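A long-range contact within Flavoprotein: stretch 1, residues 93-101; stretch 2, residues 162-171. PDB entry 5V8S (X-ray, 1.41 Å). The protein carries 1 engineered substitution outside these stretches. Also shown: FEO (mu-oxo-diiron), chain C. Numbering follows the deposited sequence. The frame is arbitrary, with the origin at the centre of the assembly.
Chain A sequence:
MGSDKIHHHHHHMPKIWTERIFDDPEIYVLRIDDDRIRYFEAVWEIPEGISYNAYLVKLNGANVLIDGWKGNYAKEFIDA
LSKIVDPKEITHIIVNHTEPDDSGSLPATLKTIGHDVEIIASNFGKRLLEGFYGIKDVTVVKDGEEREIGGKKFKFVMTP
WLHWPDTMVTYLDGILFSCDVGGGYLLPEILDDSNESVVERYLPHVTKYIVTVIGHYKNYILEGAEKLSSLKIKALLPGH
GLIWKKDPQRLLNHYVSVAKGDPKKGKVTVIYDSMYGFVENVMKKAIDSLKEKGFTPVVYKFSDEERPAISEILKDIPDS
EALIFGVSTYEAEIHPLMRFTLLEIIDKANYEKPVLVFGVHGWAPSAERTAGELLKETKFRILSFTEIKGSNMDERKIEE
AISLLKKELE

Stretch 1 (93-101) IIVNHTEPD
Stretch 2 (162-171) LHWPDTMVTY

The two stretches meet at one iron of the mu-oxo-diiron group, FEO. His-97 NE2 (2.2 Å), Glu-99 OE1 (2.1 Å) and His-163 NE2 (2.2 Å) all bind FE1, with water 2, the bridging oxo and a ligand from elsewhere in the structure also bound. The shared metal explains why Glu-99 OE1 lies 2.9 Å from His-163 NE2 and His-97 NE2 lies 3.3 Å from His-163 NE2 without hydrogen bonding. Asp-101 OD2 binds FE2 at 2.2 Å, so stretch 1 reaches both irons.

At the ND1 side of the His-97 ring, away from the iron, Asp-166 (chi1 69°, p) points toward stretch 1 and uses both carboxylate oxygens. Its OD1 accepts from His-97 ND1 at 3.0 Å with a nearly linear angle of 167°, leaving NE2 of this t rotamer (chi2 51°) free for iron. Its OD2 accepts from Thr-98 N and from Thr-98 OG1 (chi1 65°, p), each at 2.8 Å.

The backbones are joined where Met-168 N donates to Asn-96 O at 3.1 Å (154°); Thr-167 CA makes a CA-H...O contact of 3.5 Å with the same oxygen. The register pairs Asn-96 with Met-168 (CA to CA 5.1 Å) and His-97 with Thr-167 (CA to CA 5.0 Å), so the two segments run antiparallel here. Further along, Thr-170 OG1 (chi1 -63°, m) donates to Asn-96 OD1 at 2.8 Å; Asn-96 is m, with chi2 -53°. Water 1 bridges the stretches, donating to Val-95 O at 2.8 Å and Asp-166 O at 3.1 Å.

Stretch 1 enters as a strand at Ile-93 and Ile-94 (phi/psi -101/126 at Ile-94). Asn-96 turns to -72/-22, His-97 extends to -167/136, and Glu-99 (-60/143) occupies the N-cap position, right before the helix that begins at Pro-100. In stretch 2, a cis peptide bond precedes His-163 (-128/13; chi1 53°, p; chi2 101°). A type I turn from Trp-164 to Thr-167 follows, closed by Thr-167 N to Trp-164 O at 3.3 Å, with Pro-165 at -67/-11 and Asp-166 at -90/-5. The strand runs from Met-168 (-142/169).

Packing flanks these bonds at two places: around Trp-164, and between Ile-94 and Met-168. Trp-164 (chi1 -82°, m; chi2 7°) offers its face to the edge of His-97 in an offset edge-to-face pair, the imidazole and six-membered ring centroids lying 5.0 Å apart with planes at 75°. Glu-99 (t, t) carries CB over the Trp-164 six-membered ring, 4.0 Å from its centroid, a CH-pi contact. Beyond Asn-96, Ile-94 (m, t) brings CG2 to 4.0 Å from CE of Met-168 (p, t, t), an apolar contact. Together the stretches bury 580 Å².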

# COMPACT_ATOMS: atom_id res chain seq x y z
N ILE A 93 18.49 33.97 10.54
CA ILE A 93 17.77 32.89 9.87
C ILE A 93 16.53 32.57 10.70
O ILE A 93 16.64 32.24 11.89
CB ILE A 93 18.64 31.62 9.69
CG1 ILE A 93 19.89 31.93 8.88
CG2 ILE A 93 17.82 30.53 8.98
CD1 ILE A 93 20.90 30.82 8.80
N ILE A 94 15.36 32.65 10.07
CA ILE A 94 14.09 32.31 10.72
C ILE A 94 13.68 30.92 10.27
O ILE A 94 13.62 30.64 9.07
CB ILE A 94 12.99 33.34 10.38
CG1 ILE A 94 13.37 34.71 10.96
CG2 ILE A 94 11.64 32.87 10.95
CD1 ILE A 94 12.37 35.84 10.63
N VAL A 95 13.42 30.06 11.23
CA VAL A 95 13.02 28.68 10.99
C VAL A 95 11.59 28.53 11.49
O VAL A 95 11.35 28.34 12.68
CB VAL A 95 13.98 27.69 11.67
CG1 VAL A 95 13.55 26.26 11.40
CG2 VAL A 95 15.39 27.92 11.17
N ASN A 96 10.62 28.62 10.57
CA ASN A 96 9.22 28.50 10.94
C ASN A 96 8.85 27.06 11.31
O ASN A 96 7.88 26.85 12.03
CB ASN A 96 8.35 28.94 9.76
CG ASN A 96 8.36 30.44 9.55
OD1 ASN A 96 8.09 31.21 10.47
ND2 ASN A 96 8.67 30.88 8.31
N HIS A 97 9.62 26.07 10.83
CA HIS A 97 9.31 24.65 10.94
C HIS A 97 10.59 23.93 10.57
O HIS A 97 11.29 24.33 9.64
CB HIS A 97 8.17 24.35 9.94
CG HIS A 97 7.77 22.91 9.77
ND1 HIS A 97 7.46 22.04 10.81
CD2 HIS A 97 7.50 22.23 8.63
CE1 HIS A 97 7.07 20.88 10.31
NE2 HIS A 97 7.08 20.97 8.99
N THR A 98 10.93 22.90 11.35
CA THR A 98 12.25 22.30 11.28
C THR A 98 12.31 21.03 10.43
O THR A 98 13.38 20.42 10.35
CB THR A 98 12.74 21.95 12.68
OG1 THR A 98 11.90 20.94 13.25
CG2 THR A 98 12.76 23.19 13.57
N GLU A 99 11.21 20.61 9.82
CA GLU A 99 11.24 19.35 9.08
C GLU A 99 12.29 19.45 7.97
O GLU A 99 12.44 20.51 7.35
CB GLU A 99 9.87 19.05 8.48
CG GLU A 99 9.76 17.69 7.83
CD GLU A 99 8.36 17.35 7.41
OE1 GLU A 99 7.41 18.04 7.79
OE2 GLU A 99 8.20 16.34 6.68
N PRO A 100 13.03 18.38 7.68
CA PRO A 100 14.18 18.53 6.76
C PRO A 100 13.86 18.87 5.32
O PRO A 100 14.80 19.19 4.59
CB PRO A 100 14.91 17.19 6.88
CG PRO A 100 14.62 16.76 8.27
CD PRO A 100 13.20 17.18 8.53
N ASP A 101 12.60 18.80 4.86
CA ASP A 101 12.33 19.31 3.52
C ASP A 101 12.49 20.83 3.45
O ASP A 101 12.78 21.36 2.37
CB ASP A 101 10.93 18.94 3.04
CG ASP A 101 9.82 19.43 3.94
OD1 ASP A 101 9.89 19.26 5.17
OD2 ASP A 101 8.83 20.01 3.42
N LEU A 162 0.39 22.29 12.74
CA LEU A 162 0.23 22.49 11.30
C LEU A 162 1.55 22.24 10.57
O LEU A 162 1.99 23.10 9.80
CB LEU A 162 -0.28 23.91 11.02
CG LEU A 162 -1.63 24.25 11.65
CD1 LEU A 162 -2.09 25.68 11.33
CD2 LEU A 162 -2.69 23.24 11.21
N HIS A 163 2.16 21.06 10.72
CA HIS A 163 1.56 19.81 11.22
C HIS A 163 2.41 19.23 12.35
O HIS A 163 2.21 18.10 12.75
CB HIS A 163 1.48 18.81 10.07
CG HIS A 163 2.79 18.62 9.38
ND1 HIS A 163 3.62 17.54 9.61
CD2 HIS A 163 3.48 19.45 8.57
CE1 HIS A 163 4.72 17.69 8.91
NE2 HIS A 163 4.67 18.85 8.29
N TRP A 164 3.35 20.01 12.89
CA TRP A 164 4.22 19.61 13.99
C TRP A 164 4.07 20.59 15.14
O TRP A 164 3.62 21.72 14.94
CB TRP A 164 5.69 19.61 13.56
CG TRP A 164 6.17 18.39 12.80
CD1 TRP A 164 5.43 17.32 12.34
CD2 TRP A 164 7.53 18.12 12.44
NE1 TRP A 164 6.26 16.42 11.73
CE2 TRP A 164 7.55 16.87 11.79
CE3 TRP A 164 8.73 18.79 12.64
CZ2 TRP A 164 8.73 16.31 11.31
CZ3 TRP A 164 9.90 18.22 12.16
CH2 TRP A 164 9.88 17.00 11.50
N PRO A 165 4.50 20.22 16.36
CA PRO A 165 4.39 21.15 17.49
C PRO A 165 5.28 22.37 17.37
O PRO A 165 5.11 23.32 18.15
CB PRO A 165 4.80 20.29 18.70
CG PRO A 165 5.60 19.16 18.12
CD PRO A 165 4.98 18.89 16.79
N ASP A 166 6.21 22.39 16.41
CA ASP A 166 7.13 23.51 16.27
C ASP A 166 6.62 24.61 15.35
O ASP A 166 7.28 25.64 15.24
CB ASP A 166 8.50 23.04 15.77
CG ASP A 166 8.49 22.54 14.32
OD1 ASP A 166 7.39 22.32 13.76
OD2 ASP A 166 9.59 22.38 13.76
N THR A 167 5.48 24.42 14.69
CA THR A 167 5.14 25.29 13.58
C THR A 167 4.71 26.67 14.04
O THR A 167 3.95 26.83 14.99
CB THR A 167 4.07 24.63 12.70
OG1 THR A 167 2.91 24.29 13.46
CG2 THR A 167 4.58 23.38 12.16
N MET A 168 5.24 27.68 13.35
CA MET A 168 4.86 29.06 13.55
C MET A 168 4.84 29.74 12.19
O MET A 168 5.30 29.20 11.18
CB MET A 168 5.85 29.78 14.48
CG MET A 168 7.24 29.94 13.91
SD MET A 168 8.25 30.97 15.01
CE MET A 168 9.67 31.21 13.96
N VAL A 169 4.30 30.96 12.16
CA VAL A 169 4.34 31.77 10.95
C VAL A 169 4.93 33.12 11.34
O VAL A 169 4.84 33.55 12.49
CB VAL A 169 2.94 31.92 10.31
CG1 VAL A 169 2.39 30.55 9.88
CG2 VAL A 169 1.98 32.57 11.26
N THR A 170 5.58 33.77 10.37
CA THR A 170 6.26 35.04 10.56
C THR A 170 5.51 36.11 9.77
O THR A 170 5.29 35.96 8.57
CB THR A 170 7.71 34.95 10.08
OG1 THR A 170 8.42 34.00 10.87
CG2 THR A 170 8.43 36.29 10.19
N TYR A 171 5.11 37.17 10.46
CA TYR A 171 4.32 38.26 9.88
C TYR A 171 5.17 39.52 9.82
O TYR A 171 5.67 39.97 10.85
CB TYR A 171 3.11 38.51 10.78
CG TYR A 171 2.20 39.62 10.33
CD1 TYR A 171 1.26 39.40 9.34
CD2 TYR A 171 2.24 40.88 10.92
CE1 TYR A 171 0.40 40.39 8.93
CE2 TYR A 171 1.39 41.90 10.50
CZ TYR A 171 0.47 41.65 9.51
OH TYR A 171 -0.40 42.65 9.10
FE1 FEO C . 6.35 19.78 7.25
FE2 FEO C . 7.27 21.25 4.31
O FEO C . 7.57 20.35 5.94
O HOH W 1 10.08 26.88 14.69
O HOH W 2 5.60 18.63 5.52
O HOH W 3 5.62 19.75 3.90